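Local coordinates for iron-regulated transcriptional activator AFT2 (Saccharomyces cerevisiae, PDB 4LMG), which activates transcription of the yeast iron regulon when iron is scarce, recognising the CACCC core of iron-responsive promoter elements through its WRKY-GCM1-fold DNA-binding domain, at residues P11-E16 and K22-K27; F29-I34 and K129-L134; V37-D42 and P74-A79. One frame throughout, in Å; residues are numbered along the deposited sequence.

Contact 1: P11-E16 and K22-K27; sequences PVPSFE and KPWLQK. With nucleotides of chain G.
One face of the Trp-24 indole receives both Pro-13 and Phe-15. Pro-13 CG stands almost straight above the five-membered ring, 3.8 Å from its centroid and 12° off the normal, a CH-pi contact; the neighbouring methylene, Pro-13 CD, sits off-centre toward the benzo ring and approaches Trp-24 CZ2 at 3.6 Å. Phe-15 turns its edge to the same face, in an offset edge-to-face pair with ring planes at 68°, and its leading atom CZ, also off-centre, comes within 3.6 Å of Trp-24 CE3. The Phe-15 ring has one face partly occupied by CB of Pro-13, so proline, phenylalanine and tryptophan form a compact cluster. Beside it, the carbonyl O of Pro-11 lies 3.9 Å from Trp-24 CZ2, obliquely placed and not hydrogen-bonded across the contact. Trp-24 reaches this position because CG is anti to its backbone N (chi1 179°), which carries the indole out from helix 21-29 against the loop 11-16. Two residues before Trp-24, Lys-22 leaves the helix away from the loop, and its chain, extended throughout, takes NZ to the phosphate of DC10 of chain G, 2.9 Å from OP1, with a weak hydrogen bond to OP2. The chemistry is therefore divided by helix side: no hydrogen bond joins the two segments, and mainly apolar and aromatic contacts pack on the helix the loop that leads to the zinc-binding Asp-17 and His-19, the latter also a DNA contact, while a charged side chain meets the DNA backbone.

Contact 2: F29-I34 and K129-L134; sequences FYPQGI and KTFDEL
Pro-31 lays its ring between Phe-131 and Leu-134, two residues on the same side of helix 125-139. CB of Pro-31 meets the CD1 methyl of Leu-134 at 3.7 Å, while CG of Pro-31 touches that methyl and also lies 3.9 Å from Phe-131 CE1, at a slant to the aromatic ring. Tyr-30 adds its CB, which lies near the plane of the Phe-131 ring at the edge, 3.8 Å from CE1; beyond CB the phenol leads away, toward helix 110-121. In Phe-131, CG is anti to the carbonyl carbon (chi1 -73°), which swings the ring toward the 3-10 turn although its first side-chain bond does not itself point there. The contact is wholly apolar. Phe-115 makes edge-to-face pairs with both Tyr-30 and Phe-131, tying helix 110-121 into the same aromatic cluster, and Phe-103 extends the packing beside Leu-134.

The shape of 29-34 is set by its own backbone. Gln-32 N bonds Phe-29 O at 2.8 Å, closing the 3-10 turn. Ile-34 N reaches the same Phe-29 O at 3.1 Å and Gly-33 N bonds Tyr-30 O; with Gly-33 at positive phi as the C-prime residue, this pair makes the Schellman motif that ends helix 21-29, a classic helix C-terminal stop, here docked against helix 125-139, the last modelled helix of the chain.

Contact 3: V37-D42 and P74-A79; sequences VIERSD and PFRIRA. With nucleotides of chain H; nucleotides of chain G.
Val-37 brings its CA to 3.5 Å from the phosphate atom OP2 of DC10 of chain G, and the next backbone N, that of Ile-38, donates a nearly straight hydrogen bond to the same oxygen (2.8 Å, 175°). Ile-38 also rests its CG2 methyl on the DC10 sugar. At Glu-39 the strand turns a corner: the carbonyl O accepts a weak bond from N6 of DA11 of chain G, while the extended side chain, CG anti to the backbone N (chi1 174°), crosses to Arg-76. There OE1 of Glu-39 meets NE of Arg-76 at 3.5 Å, at the guanidinium edge, in a weak bond within a salt bridge; the two planes lie 66° apart. Arg-76 is steadied by NH1 bonding Phe-75 O at 2.8 Å, and it makes a cation-pi contact with an adenine base. Arg-40 sets one guanidinium face against O5' of DA2 of chain H; its NH1 makes a weak hydrogen bond to OP1, and its NH2 bonds a guanine N7. Ser-41 OG grips OP2 of DA11 of chain G at 2.6 Å, and Asp-42 OD2 accepts from DA2 N6 of chain H. Glu-39 and Arg-40, both facing Thr-47, form a classic beta bulge in the DNA-recognition strand of this WRKY-GCM1 fold.

Overall arrangement
Moving from contact 1 to contact 3, chemistry follows place. Contact 1, at the surface, is on helix 21-29, and contact 2, partly buried, on the turn that follows it; between the protein segments both are apolar, and they touch where the carbonyl of Lys-27 meets Phe-131. Contact 3 is also partly buried but polar, joining, across the intervening strand 45-50, strands 36-42 and 76-82 by a weak salt bridge and facing DNA; it lies within the loop closed by contact 2, on the opposite side of the chain's centre. Helix 21-29 bridges them: Leu-25 and Phe-29 pack on Ile-77, and Lys-22 rests on Ile-38, where both meet the phosphate of the same nucleotide, DC10 of chain G.

Contact 1: P11-E16 and K22-K27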
loop_
_atom_site.group_PDB
_atom_site.type_symbol
_atom_site.label_atom_id
_atom_site.label_comp_id
_atom_site.label_asym_id
_atom_site.label_seq_id
_atom_site.Cartn_x
_atom_site.Cartn_y
_atom_site.Cartn_z
ATOM N N PRO A 11 28.453 -11.836 -7.827
ATOM C CA PRO A 11 27.501 -12.946 -7.906
ATOM C C PRO A 11 26.244 -12.652 -7.097
ATOM O O PRO A 11 26.264 -11.785 -6.221
ATOM C CB PRO A 11 28.272 -14.094 -7.261
ATOM C CG PRO A 11 29.116 -13.420 -6.234
ATOM C CD PRO A 11 29.493 -12.077 -6.812
ATOM N N VAL A 12 25.163 -13.366 -7.391
ATOM C CA VAL A 12 23.915 -13.195 -6.659
ATOM C C VAL A 12 23.616 -14.432 -5.821
ATOM O O VAL A 12 23.544 -15.541 -6.350
ATOM C CB VAL A 12 22.736 -12.928 -7.613
ATOM C CG1 VAL A 12 21.447 -12.752 -6.828
ATOM C CG2 VAL A 12 23.016 -11.703 -8.467
ATOM N N PRO A 13 23.449 -14.247 -4.504
ATOM C CA PRO A 13 23.146 -15.356 -3.593
ATOM C C PRO A 13 21.875 -16.098 -3.996
ATOM O O PRO A 13 21.074 -15.574 -4.770
ATOM C CB PRO A 13 22.962 -14.660 -2.235
ATOM C CG PRO A 13 22.766 -13.214 -2.548
ATOM C CD PRO A 13 23.533 -12.957 -3.800
ATOM N N SER A 14 21.697 -17.308 -3.476
ATOM C CA SER A 14 20.555 -18.136 -3.845
ATOM C C SER A 14 19.315 -17.817 -3.011
ATOM O O SER A 14 18.913 -18.606 -2.155
ATOM C CB SER A 14 20.909 -19.618 -3.718
ATOM O OG SER A 14 22.002 -19.951 -4.558
ATOM N N PHE A 15 18.711 -16.662 -3.271
ATOM C CA PHE A 15 17.502 -16.252 -2.565
ATOM C C PHE A 15 16.389 -17.287 -2.705
ATOM O O PHE A 15 16.167 -17.833 -3.786
ATOM C CB PHE A 15 17.008 -14.903 -3.087
ATOM C CG PHE A 15 18.014 -13.797 -2.964
ATOM C CD1 PHE A 15 18.372 -13.304 -1.722
ATOM C CD2 PHE A 15 18.589 -13.238 -4.091
ATOM C CE1 PHE A 15 19.292 -12.281 -1.605
ATOM C CE2 PHE A 15 19.507 -12.215 -3.981
ATOM C CZ PHE A 15 19.859 -11.735 -2.736
ATOM N N GLU A 16 15.688 -17.548 -1.607
ATOM C CA GLU A 16 14.557 -18.467 -1.629
ATOM C C GLU A 16 13.234 -17.720 -1.482
ATOM O O GLU A 16 12.164 -18.330 -1.441
ATOM C CB GLU A 16 14.699 -19.519 -0.529
ATOM C CG GLU A 16 15.838 -20.497 -0.759
ATOM C CD GLU A 16 15.896 -21.582 0.298
ATOM O OE1 GLU A 16 15.436 -21.336 1.432
ATOM O OE2 GLU A 16 16.398 -22.685 -0.008
ATOM N N LYS A 22 15.943 -7.399 -0.330
ATOM C CA LYS A 22 16.122 -6.041 0.180
ATOM C C LYS A 22 17.265 -5.925 1.196
ATOM O O LYS A 22 18.131 -5.062 1.055
ATOM C CB LYS A 22 14.816 -5.494 0.766
ATOM C CG LYS A 22 14.939 -4.085 1.332
ATOM C CD LYS A 22 13.606 -3.579 1.867
ATOM C CE LYS A 22 13.735 -2.180 2.449
ATOM N NZ LYS A 22 12.432 -1.660 2.946
ATOM N N PRO A 23 17.271 -6.797 2.223
ATOM C CA PRO A 23 18.339 -6.780 3.232
ATOM C C PRO A 23 19.726 -6.946 2.613
ATOM O O PRO A 23 20.690 -6.331 3.072
ATOM C CB PRO A 23 18.014 -7.995 4.105
ATOM C CG PRO A 23 16.550 -8.199 3.938
ATOM C CD PRO A 23 16.250 -7.818 2.519
ATOM N N TRP A 24 19.823 -7.774 1.581
ATOM C CA TRP A 24 21.094 -7.983 0.903
ATOM C C TRP A 24 21.514 -6.717 0.169
ATOM O O TRP A 24 22.667 -6.297 0.241
ATOM C CB TRP A 24 20.995 -9.159 -0.069
ATOM C CG TRP A 24 22.258 -9.413 -0.829
ATOM C CD1 TRP A 24 23.421 -9.929 -0.338
ATOM C CD2 TRP A 24 22.485 -9.167 -2.221
ATOM N NE1 TRP A 24 24.360 -10.019 -1.337
ATOM C CE2 TRP A 24 23.808 -9.556 -2.504
ATOM C CE3 TRP A 24 21.696 -8.655 -3.257
ATOM C CZ2 TRP A 24 24.362 -9.450 -3.778
ATOM C CZ3 TRP A 24 22.247 -8.551 -4.520
ATOM C CH2 TRP A 24 23.568 -8.945 -4.769
ATOM N N LEU A 25 20.565 -6.101 -0.526
ATOM C CA LEU A 25 20.838 -4.878 -1.270
ATOM C C LEU A 25 21.227 -3.722 -0.351
ATOM O O LEU A 25 22.038 -2.874 -0.723
ATOM C CB LEU A 25 19.635 -4.503 -2.138
ATOM C CG LEU A 25 19.443 -5.390 -3.369
ATOM C CD1 LEU A 25 18.157 -5.046 -4.099
ATOM C CD2 LEU A 25 20.645 -5.252 -4.293
ATOM N N GLN A 26 20.650 -3.691 0.847
ATOM C CA GLN A 26 20.963 -2.643 1.816
ATOM C C GLN A 26 22.417 -2.725 2.267
ATOM O O GLN A 26 23.083 -1.705 2.425
ATOM C CB GLN A 26 20.031 -2.720 3.029
ATOM C CG GLN A 26 18.603 -2.286 2.750
ATOM C CD GLN A 26 17.687 -2.512 3.935
ATOM O OE1 GLN A 26 17.655 -3.599 4.510
ATOM N NE2 GLN A 26 16.945 -1.480 4.314
ATOM N N LYS A 27 22.903 -3.943 2.479
ATOM C CA LYS A 27 24.291 -4.143 2.865
ATOM C C LYS A 27 25.227 -3.549 1.823
ATOM O O LYS A 27 26.298 -3.048 2.157
ATOM C CB LYS A 27 24.596 -5.630 3.050
ATOM C CG LYS A 27 23.973 -6.245 4.293
ATOM C CD LYS A 27 24.310 -7.725 4.398
ATOM C CE LYS A 27 25.810 -7.951 4.366
ATOM N NZ LYS A 27 26.154 -9.397 4.448
ATOM P P DC G 10 9.284 -0.669 2.033
ATOM O OP1 DC G 10 9.545 -1.310 3.338
ATOM O OP2 DC G 10 10.413 -0.391 1.119
ATOM O "O5'" DC G 10 8.204 -1.541 1.231
ATOM C "C5'" DC G 10 7.094 -2.100 1.919
ATOM C "C4'" DC G 10 6.038 -2.619 0.952
ATOM O "O4'" DC G 10 5.242 -1.517 0.439
ATOM C "C3'" DC G 10 6.566 -3.371 -0.279
ATOM O "O3'" DC G 10 5.904 -4.614 -0.416
ATOM C "C2'" DC G 10 6.156 -2.467 -1.439
ATOM C "C1'" DC G 10 4.863 -1.906 -0.864
ATOM N N1 DC G 10 4.292 -0.756 -1.618
ATOM C C2 DC G 10 2.903 -0.598 -1.651
ATOM O O2 DC G 10 2.190 -1.410 -1.047
ATOM N N3 DC G 10 2.378 0.442 -2.341
ATOM C C4 DC G 10 3.171 1.299 -2.979
ATOM N N4 DC G 10 2.587 2.306 -3.643
ATOM C C5 DC G 10 4.594 1.156 -2.962
ATOM C C6 DC G 10 5.103 0.123 -2.277
#

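Contact 2: F29-I34 and K129-L134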
loop_
_atom_site.group_PDB
_atom_site.type_symbol
_atom_site.label_atom_id
_atom_site.label_comp_id
_atom_site.label_asym_id
_atom_site.label_seq_id
_atom_site.Cartn_x
_atom_site.Cartn_y
_atom_site.Cartn_z
ATOM N N PHE A 29 24.286 -1.140 -0.756
ATOM C CA PHE A 29 24.041 0.234 -1.184
ATOM C C PHE A 29 24.060 1.285 -0.076
ATOM O O PHE A 29 24.360 2.451 -0.332
ATOM C CB PHE A 29 22.770 0.315 -2.027
ATOM C CG PHE A 29 22.958 -0.197 -3.421
ATOM C CD1 PHE A 29 23.419 0.644 -4.422
ATOM C CD2 PHE A 29 22.719 -1.527 -3.723
ATOM C CE1 PHE A 29 23.613 0.171 -5.707
ATOM C CE2 PHE A 29 22.915 -2.005 -5.007
ATOM C CZ PHE A 29 23.360 -1.153 -5.998
ATOM N N TYR A 30 23.753 0.876 1.149
ATOM C CA TYR A 30 23.837 1.789 2.285
ATOM C C TYR A 30 25.208 2.469 2.369
ATOM O O TYR A 30 25.286 3.683 2.530
ATOM C CB TYR A 30 23.515 1.069 3.596
ATOM C CG TYR A 30 22.093 1.257 4.074
ATOM C CD1 TYR A 30 21.358 2.378 3.708
ATOM C CD2 TYR A 30 21.489 0.318 4.898
ATOM C CE1 TYR A 30 20.059 2.555 4.148
ATOM C CE2 TYR A 30 20.193 0.485 5.342
ATOM C CZ TYR A 30 19.483 1.604 4.965
ATOM O OH TYR A 30 18.190 1.770 5.411
ATOM N N PRO A 31 26.296 1.689 2.256
ATOM C CA PRO A 31 27.622 2.312 2.312
ATOM C C PRO A 31 27.833 3.331 1.194
ATOM O O PRO A 31 28.723 4.169 1.303
ATOM C CB PRO A 31 28.575 1.126 2.131
ATOM C CG PRO A 31 27.799 -0.052 2.614
ATOM C CD PRO A 31 26.382 0.219 2.191
ATOM N N GLN A 32 27.020 3.264 0.144
ATOM C CA GLN A 32 27.153 4.180 -0.986
ATOM C C GLN A 32 26.260 5.413 -0.834
ATOM O O GLN A 32 26.109 6.200 -1.768
ATOM C CB GLN A 32 26.814 3.459 -2.290
ATOM C CG GLN A 32 27.622 2.196 -2.533
ATOM C CD GLN A 32 29.059 2.485 -2.913
ATOM O OE1 GLN A 32 29.326 3.220 -3.864
ATOM N NE2 GLN A 32 29.997 1.907 -2.170
ATOM N N GLY A 33 25.664 5.575 0.342
ATOM C CA GLY A 33 24.764 6.690 0.581
ATOM C C GLY A 33 23.463 6.525 -0.183
ATOM O O GLY A 33 22.792 7.502 -0.521
ATOM N N ILE A 34 23.110 5.276 -0.459
ATOM C CA ILE A 34 21.893 4.970 -1.199
ATOM C C ILE A 34 20.911 4.216 -0.315
ATOM O O ILE A 34 21.228 3.147 0.209
ATOM C CB ILE A 34 22.193 4.148 -2.464
ATOM C CG1 ILE A 34 23.079 4.954 -3.413
ATOM C CG2 ILE A 34 20.897 3.743 -3.157
ATOM C CD1 ILE A 34 23.549 4.182 -4.627
ATOM N N LYS A 129 30.551 -4.989 12.075
ATOM C CA LYS A 129 31.850 -4.328 12.132
ATOM C C LYS A 129 31.974 -3.286 11.026
ATOM O O LYS A 129 32.348 -2.140 11.277
ATOM C CB LYS A 129 32.985 -5.350 12.013
ATOM C CG LYS A 129 33.081 -6.325 13.178
ATOM C CD LYS A 129 34.249 -7.287 12.996
ATOM C CE LYS A 129 34.367 -8.250 14.168
ATOM N NZ LYS A 129 35.510 -9.189 14.003
ATOM N N THR A 130 31.654 -3.692 9.801
ATOM C CA THR A 130 31.747 -2.804 8.649
ATOM C C THR A 130 30.961 -1.515 8.852
ATOM O O THR A 130 31.478 -0.422 8.629
ATOM C CB THR A 130 31.244 -3.488 7.367
ATOM O OG1 THR A 130 32.121 -4.569 7.024
ATOM C CG2 THR A 130 31.198 -2.492 6.217
ATOM N N PHE A 131 29.708 -1.648 9.278
ATOM C CA PHE A 131 28.842 -0.485 9.443
ATOM C C PHE A 131 29.177 0.335 10.685
ATOM O O PHE A 131 28.948 1.544 10.713
ATOM C CB PHE A 131 27.368 -0.893 9.420
ATOM C CG PHE A 131 26.877 -1.258 8.052
ATOM C CD1 PHE A 131 26.360 -0.288 7.209
ATOM C CD2 PHE A 131 26.962 -2.562 7.595
ATOM C CE1 PHE A 131 25.921 -0.614 5.943
ATOM C CE2 PHE A 131 26.524 -2.895 6.331
ATOM C CZ PHE A 131 26.002 -1.921 5.503
ATOM N N ASP A 132 29.729 -0.319 11.701
ATOM C CA ASP A 132 30.223 0.399 12.871
ATOM C C ASP A 132 31.288 1.410 12.456
ATOM O O ASP A 132 31.277 2.555 12.905
ATOM C CB ASP A 132 30.794 -0.567 13.910
ATOM C CG ASP A 132 29.721 -1.176 14.788
ATOM O OD1 ASP A 132 28.586 -0.652 14.788
ATOM O OD2 ASP A 132 30.014 -2.169 15.486
ATOM N N GLU A 133 32.200 0.976 11.593
ATOM C CA GLU A 133 33.267 1.840 11.100
ATOM C C GLU A 133 32.723 2.944 10.199
ATOM O O GLU A 133 33.188 4.081 10.249
ATOM C CB GLU A 133 34.319 1.020 10.352
ATOM C CG GLU A 133 35.054 0.017 11.226
ATOM C CD GLU A 133 35.997 -0.866 10.434
ATOM O OE1 GLU A 133 35.931 -0.840 9.186
ATOM O OE2 GLU A 133 36.804 -1.587 11.060
ATOM N N LEU A 134 31.739 2.602 9.374
ATOM C CA LEU A 134 31.110 3.583 8.497
ATOM C C LEU A 134 30.423 4.679 9.306
ATOM O O LEU A 134 30.471 5.853 8.942
ATOM C CB LEU A 134 30.110 2.909 7.556
ATOM C CG LEU A 134 30.723 1.990 6.496
ATOM C CD1 LEU A 134 29.646 1.349 5.636
ATOM C CD2 LEU A 134 31.710 2.759 5.633
#

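Contact 3: V37-D42 and P74-A79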
loop_
_atom_site.group_PDB
_atom_site.type_symbol
_atom_site.label_atom_id
_atom_site.label_comp_id
_atom_site.label_asym_id
_atom_site.label_seq_id
_atom_site.Cartn_x
_atom_site.Cartn_y
_atom_site.Cartn_z
ATOM N N VAL A 37 14.285 1.513 -1.218
ATOM C CA VAL A 37 12.952 1.086 -0.805
ATOM C C VAL A 37 12.330 0.219 -1.896
ATOM O O VAL A 37 12.791 0.223 -3.039
ATOM C CB VAL A 37 12.026 2.281 -0.500
ATOM C CG1 VAL A 37 12.519 3.038 0.723
ATOM C CG2 VAL A 37 11.927 3.206 -1.705
ATOM N N ILE A 38 11.293 -0.531 -1.538
ATOM C CA ILE A 38 10.579 -1.350 -2.509
ATOM C C ILE A 38 9.494 -0.540 -3.207
ATOM O O ILE A 38 8.579 -0.016 -2.565
ATOM C CB ILE A 38 9.925 -2.581 -1.854
ATOM C CG1 ILE A 38 10.970 -3.410 -1.103
ATOM C CG2 ILE A 38 9.223 -3.431 -2.908
ATOM C CD1 ILE A 38 10.373 -4.498 -0.236
ATOM N N GLU A 39 9.610 -0.429 -4.524
ATOM C CA GLU A 39 8.584 0.223 -5.320
ATOM C C GLU A 39 7.430 -0.744 -5.521
ATOM O O GLU A 39 6.261 -0.356 -5.486
ATOM C CB GLU A 39 9.150 0.633 -6.678
ATOM C CG GLU A 39 8.118 1.199 -7.636
ATOM C CD GLU A 39 8.737 1.708 -8.920
ATOM O OE1 GLU A 39 9.517 0.961 -9.547
ATOM O OE2 GLU A 39 8.452 2.861 -9.300
ATOM N N ARG A 40 7.775 -2.012 -5.716
ATOM C CA ARG A 40 6.795 -3.032 -6.056
ATOM C C ARG A 40 7.402 -4.416 -5.886
ATOM O O ARG A 40 8.595 -4.608 -6.111
ATOM C CB ARG A 40 6.349 -2.838 -7.504
ATOM C CG ARG A 40 5.449 -3.922 -8.056
ATOM C CD ARG A 40 5.132 -3.652 -9.519
ATOM N NE ARG A 40 4.619 -2.299 -9.721
ATOM C CZ ARG A 40 5.369 -1.253 -10.050
ATOM N NH1 ARG A 40 6.677 -1.400 -10.222
ATOM N NH2 ARG A 40 4.813 -0.059 -10.207
ATOM N N SER A 41 6.584 -5.380 -5.482
ATOM C CA SER A 41 7.041 -6.763 -5.418
ATOM C C SER A 41 5.925 -7.765 -5.700
ATOM O O SER A 41 4.748 -7.499 -5.443
ATOM C CB SER A 41 7.676 -7.066 -4.061
ATOM O OG SER A 41 6.694 -7.139 -3.043
ATOM N N ASP A 42 6.317 -8.906 -6.257
ATOM C CA ASP A 42 5.465 -10.084 -6.345
ATOM C C ASP A 42 6.362 -11.297 -6.106
ATOM O O ASP A 42 7.552 -11.139 -5.849
ATOM C CB ASP A 42 4.741 -10.160 -7.696
ATOM C CG ASP A 42 5.694 -10.264 -8.873
ATOM O OD1 ASP A 42 6.559 -11.163 -8.866
ATOM O OD2 ASP A 42 5.575 -9.448 -9.813
ATOM N N PRO A 74 15.557 8.633 -10.805
ATOM C CA PRO A 74 15.344 7.594 -11.819
ATOM C C PRO A 74 16.007 6.261 -11.473
ATOM O O PRO A 74 15.647 5.238 -12.056
ATOM C CB PRO A 74 16.005 8.195 -13.060
ATOM C CG PRO A 74 17.117 9.021 -12.507
ATOM C CD PRO A 74 16.598 9.596 -11.212
ATOM N N PHE A 75 16.963 6.280 -10.549
ATOM C CA PHE A 75 17.669 5.070 -10.132
ATOM C C PHE A 75 16.701 3.922 -9.856
ATOM O O PHE A 75 15.697 4.098 -9.164
ATOM C CB PHE A 75 18.511 5.356 -8.887
ATOM C CG PHE A 75 19.296 4.172 -8.391
ATOM C CD1 PHE A 75 18.817 3.389 -7.354
ATOM C CD2 PHE A 75 20.525 3.853 -8.951
ATOM C CE1 PHE A 75 19.544 2.304 -6.889
ATOM C CE2 PHE A 75 21.254 2.772 -8.492
ATOM C CZ PHE A 75 20.763 1.996 -7.459
ATOM N N ARG A 76 17.006 2.747 -10.403
ATOM C CA ARG A 76 16.156 1.576 -10.217
ATOM C C ARG A 76 16.962 0.288 -10.105
ATOM O O ARG A 76 17.930 0.082 -10.834
ATOM C CB ARG A 76 15.153 1.443 -11.367
ATOM C CG ARG A 76 14.024 2.458 -11.355
ATOM C CD ARG A 76 13.232 2.394 -10.060
ATOM N NE ARG A 76 12.045 3.243 -10.104
ATOM C CZ ARG A 76 12.067 4.566 -9.970
ATOM N NH1 ARG A 76 13.218 5.200 -9.789
ATOM N NH2 ARG A 76 10.936 5.257 -10.019
ATOM N N ILE A 77 16.555 -0.576 -9.184
ATOM C CA ILE A 77 17.108 -1.920 -9.107
ATOM C C ILE A 77 15.982 -2.925 -9.313
ATOM O O ILE A 77 14.926 -2.825 -8.687
ATOM C CB ILE A 77 17.787 -2.186 -7.758
ATOM C CG1 ILE A 77 18.912 -1.178 -7.516
ATOM C CG2 ILE A 77 18.333 -3.604 -7.709
ATOM C CD1 ILE A 77 19.677 -1.423 -6.240
ATOM N N ARG A 78 16.203 -3.887 -10.199
ATOM C CA ARG A 78 15.184 -4.884 -10.492
ATOM C C ARG A 78 15.718 -6.295 -10.291
ATOM O O ARG A 78 16.661 -6.714 -10.957
ATOM C CB ARG A 78 14.661 -4.705 -11.918
ATOM C CG ARG A 78 13.454 -5.567 -12.260
ATOM C CD ARG A 78 12.752 -5.035 -13.499
ATOM N NE ARG A 78 11.650 -5.891 -13.923
ATOM C CZ ARG A 78 11.752 -6.828 -14.860
ATOM N NH1 ARG A 78 12.911 -7.029 -15.474
ATOM N NH2 ARG A 78 10.697 -7.564 -15.185
ATOM N N ALA A 79 15.127 -7.014 -9.345
ATOM C CA ALA A 79 15.463 -8.412 -9.126
ATOM C C ALA A 79 14.343 -9.274 -9.685
ATOM O O ALA A 79 13.179 -9.096 -9.328
ATOM C CB ALA A 79 15.664 -8.687 -7.649
ATOM P P DA H 2 7.960 -2.928 -13.072
ATOM O OP1 DA H 2 8.098 -3.513 -11.717
ATOM O OP2 DA H 2 8.447 -3.697 -14.239
ATOM O "O5'" DA H 2 6.415 -2.545 -13.292
ATOM C "C5'" DA H 2 6.052 -1.455 -14.144
ATOM C "C4'" DA H 2 4.614 -1.522 -14.648
ATOM O "O4'" DA H 2 4.120 -2.887 -14.638
ATOM C "C3'" DA H 2 3.589 -0.697 -13.877
ATOM O "O3'" DA H 2 2.663 -0.138 -14.798
ATOM C "C2'" DA H 2 2.910 -1.717 -12.969
ATOM C "C1'" DA H 2 3.030 -3.020 -13.756
ATOM N N9 DA H 2 3.315 -4.155 -12.891
ATOM C C8 DA H 2 4.497 -4.828 -12.782
ATOM N N7 DA H 2 4.468 -5.809 -11.913
ATOM C C5 DA H 2 3.178 -5.774 -11.415
ATOM C C6 DA H 2 2.513 -6.557 -10.457
ATOM N N6 DA H 2 3.096 -7.568 -9.809
ATOM N N1 DA H 2 1.226 -6.257 -10.191
ATOM C C2 DA H 2 0.652 -5.240 -10.845
ATOM N N3 DA H 2 1.175 -4.435 -11.768
ATOM C C4 DA H 2 2.453 -4.759 -12.006
ATOM P P DC G 10 9.284 -0.669 2.033
ATOM O OP1 DC G 10 9.545 -1.310 3.338
ATOM O OP2 DC G 10 10.413 -0.391 1.119
ATOM O "O5'" DC G 10 8.204 -1.541 1.231
ATOM C "C5'" DC G 10 7.094 -2.100 1.919
ATOM C "C4'" DC G 10 6.038 -2.619 0.952
ATOM O "O4'" DC G 10 5.242 -1.517 0.439
ATOM C "C3'" DC G 10 6.566 -3.371 -0.279
ATOM O "O3'" DC G 10 5.904 -4.614 -0.416
ATOM C "C2'" DC G 10 6.156 -2.467 -1.439
ATOM C "C1'" DC G 10 4.863 -1.906 -0.864
ATOM N N1 DC G 10 4.292 -0.756 -1.618
ATOM C C2 DC G 10 2.903 -0.598 -1.651
ATOM O O2 DC G 10 2.190 -1.410 -1.047
ATOM N N3 DC G 10 2.378 0.442 -2.341
ATOM C C4 DC G 10 3.171 1.299 -2.979
ATOM N N4 DC G 10 2.587 2.306 -3.643
ATOM C C5 DC G 10 4.594 1.156 -2.962
ATOM C C6 DC G 10 5.103 0.123 -2.277
ATOM P P DA G 11 6.503 -5.936 0.271
ATOM O OP1 DA G 11 6.905 -5.589 1.651
ATOM O OP2 DA G 11 7.493 -6.527 -0.657
ATOM O "O5'" DA G 11 5.248 -6.925 0.318
ATOM C "C5'" DA G 11 4.211 -6.689 1.252
ATOM C "C4'" DA G 11 2.835 -6.946 0.655
ATOM O "O4'" DA G 11 2.445 -5.845 -0.207
ATOM C "C3'" DA G 11 2.655 -8.214 -0.174
ATOM O "O3'" DA G 11 1.356 -8.683 0.169
ATOM C "C2'" DA G 11 2.772 -7.703 -1.613
ATOM C "C1'" DA G 11 2.162 -6.307 -1.513
ATOM N N9 DA G 11 2.702 -5.306 -2.433
ATOM C C8 DA G 11 3.996 -5.177 -2.862
ATOM N N7 DA G 11 4.181 -4.166 -3.683
ATOM C C5 DA G 11 2.926 -3.588 -3.794
ATOM C C6 DA G 11 2.447 -2.476 -4.519
ATOM N N6 DA G 11 3.216 -1.709 -5.299
ATOM N N1 DA G 11 1.136 -2.174 -4.411
ATOM C C2 DA G 11 0.363 -2.935 -3.626
ATOM N N3 DA G 11 0.698 -4.000 -2.900
ATOM C C4 DA G 11 2.006 -4.278 -3.027
#